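Local coordinates for putative trimethylamine methyltransferase (Rhizobium meliloti, PDB 4YYC), which probably transfers methyl groups as a member of the trimethylamine methyltransferase family, at residues 78-81 against 82-85; 373-376 against 377-381; 389-392 against 393-397. All coordinates share one frame; numbering follows the deposited sequence.

Overall arrangement
Contact 1 is partly buried near the surface, its centre about 28 Å from the centre of the chain. Contacts 2 and 3 are buried, their centres about 14 and 8 Å from that point and about 11 Å from each other, and Thr381 of the one packs on Val389 of the other. Contact 1 starts helix 81-90 with a carboxylate cap amid paired charges. Contact 2 runs along helix 368-383, at the subunit interface, where threonine hydroxyls double the backbone bonds. Contact 3 follows that helix in the chain and swaps hydroxyl chemistry for an aromatic pair and a bound water beside a bound unknown ligand. Contact 1 shares no element with the other two.

Contact 1 of 3, residues 78-81 against 82-85; sequences RDDA and EALD
Asp80 turns its carboxylate back over the first turn of helix 81-90, and OD1 takes the backbone N-H of Ala83 at 3.0 Å. This is an N-cap: CG stands anti to the backbone N (chi1 -165°), which swings OD1 toward the amides at the helix start. The donor comes from above the carboxylate plane, 60° out of it. The methyl of Ala83 lies alongside, its CB 3.6 Å from Asp80 CG. Glu82 projects beside the cap with its chain extended beyond CG, so that Glu82 OE1 comes to 4.6 Å from Asp80 OD1; Lys261 makes salt bridges to both side chains and probably offsets their like charges. With an alanine here in place of Asp80, the Ala83 N-H is likely to lose its capping oxygen and Lys261 one of these two carboxylate partners. Regular helical bonds begin here, from Leu84 N to Asp80 O and from Asp85 N to Ala81 O. One water donates to Ala81 O and to Asp85 OD1, tying that side chain to the first turn. The cap closes the short link from strand 75-77 into helix 81-90, with Asp80 packed on Leu257 of helix 254-265 and Glu82 salt-bridged to Arg265 at that helix's end.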
# COMPACT_ATOMS: atom_id res chain seq x y z
N ARG A 78 -20.14 10.64 30.73
CA ARG A 78 -21.34 10.04 31.32
C ARG A 78 -21.08 9.16 32.53
O ARG A 78 -20.12 8.44 32.57
CB ARG A 78 -22.09 9.23 30.28
CG ARG A 78 -22.60 10.12 29.19
CD ARG A 78 -23.44 9.35 28.19
NE ARG A 78 -24.11 10.25 27.24
CZ ARG A 78 -24.81 9.82 26.18
NH1 ARG A 78 -24.89 8.52 25.92
NH2 ARG A 78 -25.39 10.69 25.36
N ASP A 79 -21.99 9.26 33.50
CA ASP A 79 -22.02 8.41 34.67
C ASP A 79 -20.73 8.48 35.47
O ASP A 79 -20.33 7.47 36.06
CB ASP A 79 -22.40 6.96 34.26
CG ASP A 79 -23.71 6.89 33.50
OD1 ASP A 79 -24.70 7.33 34.05
OD2 ASP A 79 -23.74 6.48 32.32
N ASP A 80 -20.11 9.67 35.52
CA ASP A 80 -18.84 9.91 36.23
C ASP A 80 -18.80 11.31 36.82
O ASP A 80 -18.35 12.29 36.23
CB ASP A 80 -17.62 9.69 35.32
CG ASP A 80 -16.32 9.58 36.12
OD1 ASP A 80 -16.20 10.18 37.21
OD2 ASP A 80 -15.42 8.85 35.68
N ALA A 81 -19.34 11.40 38.04
CA ALA A 81 -19.47 12.67 38.71
C ALA A 81 -18.11 13.30 38.99
O ALA A 81 -17.96 14.49 38.94
CB ALA A 81 -20.23 12.52 40.02
N GLU A 82 -17.13 12.48 39.32
CA GLU A 82 -15.78 12.97 39.56
C GLU A 82 -15.22 13.69 38.30
O GLU A 82 -14.59 14.74 38.38
CB GLU A 82 -14.87 11.82 39.96
CG GLU A 82 -13.42 12.24 40.19
CD GLU A 82 -12.48 11.06 40.44
OE1 GLU A 82 -12.91 9.89 40.35
OE2 GLU A 82 -11.29 11.35 40.74
N ALA A 83 -15.47 13.10 37.14
CA ALA A 83 -14.98 13.70 35.90
C ALA A 83 -15.60 15.06 35.69
O ALA A 83 -14.93 16.01 35.24
CB ALA A 83 -15.30 12.79 34.72
N LEU A 84 -16.91 15.17 35.95
CA LEU A 84 -17.58 16.47 35.81
C LEU A 84 -17.00 17.51 36.76
O LEU A 84 -16.85 18.69 36.40
CB LEU A 84 -19.09 16.36 35.98
CG LEU A 84 -19.83 15.47 34.99
CD1 LEU A 84 -21.33 15.55 35.26
CD2 LEU A 84 -19.51 15.82 33.55
N ASP A 85 -16.72 17.10 37.99
CA ASP A 85 -16.11 18.01 38.94
C ASP A 85 -14.73 18.44 38.50
O ASP A 85 -14.39 19.60 38.67
CB ASP A 85 -16.02 17.42 40.35
CG ASP A 85 -17.35 17.34 41.04
OD1 ASP A 85 -18.38 17.82 40.52
OD2 ASP A 85 -17.38 16.81 42.18
O HOH W 1 -20.43 15.99 39.49

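Contact 2 of 3, residues 373-376 against 377-381; sequences ESAN and TLNMT
Thr377 folds its hydroxyl back onto the carbonyl of Glu373, one turn earlier in helix 368-383. CB lies 3.6 Å from Glu373 O. From there the two branches part. OG1 stands beside the backbone N (chi1 -50°) and donates to Glu373 O at 2.8 Å, while CG2 sits anti to that N. The backbone N-H of Thr377 reaches the same oxygen at 3.1 Å, so two donors grip Glu373 O, and they arrive from opposite faces of its carbonyl plane. Such a bond from a threonine hydroxyl to the carbonyl four residues back lets a buried side chain satisfy itself within its own helix. In the chain, helix 368-383 comes between strands 354-355 and 388-389, consistent with the TIM barrel expected of this family. One turn on, the pattern recurs: Thr381 OG1 donates to Thr377 O at 2.7 Å, from 43° above the carbonyl plane, and Thr381 N donates to the same atom. Between these residues the backbone ladder continues with Leu378 N to Ser374 O at 2.7 Å and Asn379 N to Ala375 O at 2.9 Å; the bond from Met380 N to Asn376 O is weak. Leu378 packs on Leu414 and Met417 of helix 404-420. Asn376 ND2 bonds to Gln413 OE1 of the second subunit, and Ala375 packs on Ala375 of that subunit.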
# COMPACT_ATOMS: atom_id res chain seq x y z
N GLU A 373 -7.05 -5.10 1.49
CA GLU A 373 -7.55 -4.19 2.51
C GLU A 373 -6.44 -3.95 3.55
O GLU A 373 -6.18 -2.84 3.97
CB GLU A 373 -8.84 -4.73 3.12
CG GLU A 373 -9.99 -4.72 2.13
CD GLU A 373 -11.27 -5.38 2.60
OE1 GLU A 373 -11.26 -6.13 3.58
OE2 GLU A 373 -12.30 -5.23 1.91
N SER A 374 -5.82 -5.04 4.02
CA SER A 374 -4.76 -4.94 5.01
C SER A 374 -3.54 -4.20 4.51
O SER A 374 -2.99 -3.35 5.22
CB SER A 374 -4.33 -6.33 5.44
OG SER A 374 -5.43 -7.05 6.08
N ALA A 375 -3.15 -4.43 3.25
CA ALA A 375 -2.03 -3.78 2.67
C ALA A 375 -2.30 -2.26 2.50
O ALA A 375 -1.42 -1.42 2.77
CB ALA A 375 -1.71 -4.37 1.32
N ASN A 376 -3.49 -1.90 2.08
CA ASN A 376 -3.83 -0.50 1.89
C ASN A 376 -3.74 0.18 3.25
O ASN A 376 -3.19 1.28 3.37
CB ASN A 376 -5.18 -0.33 1.26
CG ASN A 376 -5.20 -0.77 -0.20
OD1 ASN A 376 -4.17 -0.99 -0.85
ND2 ASN A 376 -6.43 -0.89 -0.71
N THR A 377 -4.25 -0.48 4.27
CA THR A 377 -4.26 0.14 5.60
C THR A 377 -2.84 0.20 6.16
O THR A 377 -2.42 1.21 6.72
CB THR A 377 -5.18 -0.62 6.57
OG1 THR A 377 -6.49 -0.85 5.98
CG2 THR A 377 -5.39 0.14 7.84
N LEU A 378 -2.08 -0.89 6.00
CA LEU A 378 -0.74 -0.96 6.58
C LEU A 378 0.27 -0.02 5.91
O LEU A 378 1.11 0.61 6.58
CB LEU A 378 -0.23 -2.41 6.56
CG LEU A 378 1.13 -2.63 7.23
CD1 LEU A 378 0.97 -2.39 8.73
CD2 LEU A 378 1.55 -4.07 6.94
N ASN A 379 0.19 0.12 4.60
CA ASN A 379 1.08 1.06 3.92
C ASN A 379 0.81 2.50 4.39
O ASN A 379 1.74 3.24 4.63
CB ASN A 379 1.02 0.88 2.39
CG ASN A 379 1.80 -0.36 1.91
OD1 ASN A 379 3.02 -0.50 2.14
ND2 ASN A 379 1.10 -1.24 1.21
N MSE A 380 -0.44 2.88 4.54
CA MSE A 380 -0.79 4.20 5.10
C MSE A 380 -0.25 4.30 6.50
O MSE A 380 0.31 5.32 6.90
CB MSE A 380 -2.30 4.43 5.04
CG MSE A 380 -2.82 5.63 5.79
SE MSE A 380 -2.93 5.42 7.71
CE MSE A 380 -4.38 4.12 7.73
N THR A 381 -0.33 3.21 7.26
CA THR A 381 0.05 3.27 8.68
C THR A 381 1.51 3.66 8.80
O THR A 381 1.90 4.52 9.59
CB THR A 381 -0.20 1.90 9.34
OG1 THR A 381 -1.60 1.57 9.26
CG2 THR A 381 0.22 1.87 10.78

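Contact 3 of 3, residues 389-392 against 393-397; sequences VLHA and AGWLE
The imidazole of His391 is covered on both faces. On one lies Leu390 CG, 3.8 Å above the ring plane and over its centre; on the opposite face the edge of the Trp395 indole comes in, with CZ3 3.4 Å above the plane and also over the centre. The pair is edge-to-face, the ring of His391 and the six-membered ring of Trp395 having centroids 4.5 Å apart and planes at 66°. Two neighbouring carbons do the touching: Trp395 CE3 is 3.4 Å from His391 ND1, and Trp395 CZ3 is 3.5 Å from His391 CE1. Trp395 sends its CG anti to the backbone N (chi1 171°), which carries the benzene edge of the indole across to the histidine, while NE1 bonds to the carbonyl of Cys361. Between the two residues the chain turns through Ala392, Ala393 and Gly394. Gly394 adopts backbone angles at which a CB would jam against the carbonyl O of Ala393. A water lies between the ends of this turn, 2.8 Å from His391 O, and accepts from Trp395 N at 2.9 Å. The turn joins strands 388-389 and 395-396, and Ala393 packs on Phe407 of helix 404-420. Bonds at both ring nitrogens add to the packing: ND1 to the backbone N of Tyr141, and NE2 to the bound unknown ligand, probably picked up from the crystallisation liquor. With both faces covered and ND1 held by a backbone N-H, the ring's rotation is probably fixed, and NE2 is directed at that ligand; whether a natural ligand meets it there is not established.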
# COMPACT_ATOMS: atom_id res chain seq x y z
N VAL A 389 0.78 0.88 16.62
CA VAL A 389 -0.11 0.21 15.71
C VAL A 389 -0.75 -0.98 16.40
O VAL A 389 -0.21 -2.11 16.43
CB VAL A 389 0.65 -0.24 14.44
CG1 VAL A 389 -0.33 -0.76 13.41
CG2 VAL A 389 1.50 0.87 13.85
N LEU A 390 -1.95 -0.75 16.90
CA LEU A 390 -2.80 -1.84 17.31
C LEU A 390 -3.30 -2.57 16.08
O LEU A 390 -3.45 -1.97 15.01
CB LEU A 390 -3.98 -1.28 18.12
CG LEU A 390 -4.73 -2.29 18.99
CD1 LEU A 390 -3.80 -2.97 19.97
CD2 LEU A 390 -5.88 -1.52 19.68
N HIS A 391 -3.54 -3.87 16.19
CA HIS A 391 -4.09 -4.66 15.08
C HIS A 391 -3.11 -4.78 13.91
O HIS A 391 -3.51 -4.87 12.75
CB HIS A 391 -5.42 -4.19 14.53
CG HIS A 391 -6.41 -3.72 15.56
ND1 HIS A 391 -6.98 -4.54 16.50
CD2 HIS A 391 -6.99 -2.52 15.71
CE1 HIS A 391 -7.84 -3.86 17.22
NE2 HIS A 391 -7.88 -2.63 16.76
N ALA A 392 -1.82 -4.76 14.20
CA ALA A 392 -0.85 -4.90 13.11
C ALA A 392 -0.84 -6.25 12.43
O ALA A 392 -0.44 -6.35 11.27
CB ALA A 392 0.55 -4.56 13.64
N ALA A 393 -1.29 -7.29 13.12
CA ALA A 393 -1.41 -8.65 12.55
C ALA A 393 -2.49 -9.43 13.18
O ALA A 393 -2.66 -9.39 14.43
CB ALA A 393 -0.12 -9.41 12.65
N GLY A 394 -3.18 -10.21 12.39
CA GLY A 394 -4.15 -11.18 12.88
C GLY A 394 -5.63 -10.87 12.72
O GLY A 394 -6.46 -11.80 12.87
N TRP A 395 -6.00 -9.61 12.48
CA TRP A 395 -7.41 -9.23 12.34
C TRP A 395 -8.04 -9.77 11.07
O TRP A 395 -7.51 -9.59 9.95
CB TRP A 395 -7.46 -7.70 12.31
CG TRP A 395 -8.71 -6.99 11.99
CD1 TRP A 395 -9.41 -7.00 10.81
CD2 TRP A 395 -9.38 -6.04 12.83
NE1 TRP A 395 -10.45 -6.07 10.86
CE2 TRP A 395 -10.45 -5.49 12.08
CE3 TRP A 395 -9.20 -5.61 14.15
CZ2 TRP A 395 -11.31 -4.55 12.62
CZ3 TRP A 395 -10.04 -4.69 14.65
CH2 TRP A 395 -11.09 -4.18 13.91
N LEU A 396 -9.23 -10.33 11.21
CA LEU A 396 -10.03 -10.76 10.10
C LEU A 396 -11.49 -10.46 10.44
O LEU A 396 -11.86 -10.26 11.61
CB LEU A 396 -9.76 -12.29 9.87
CG LEU A 396 -10.13 -12.90 8.55
CD1 LEU A 396 -9.41 -12.24 7.38
CD2 LEU A 396 -9.78 -14.37 8.59
N GLU A 397 -12.33 -10.44 9.42
CA GLU A 397 -13.76 -10.41 9.57
C GLU A 397 -14.18 -9.19 10.37
O GLU A 397 -15.00 -9.26 11.28
CB GLU A 397 -14.28 -11.75 10.17
CG GLU A 397 -15.74 -11.98 9.87
CD GLU A 397 -16.29 -13.16 10.63
OE1 GLU A 397 -15.82 -14.31 10.41
OE2 GLU A 397 -17.16 -12.95 11.48
O HOH W 2 -4.27 -7.39 11.71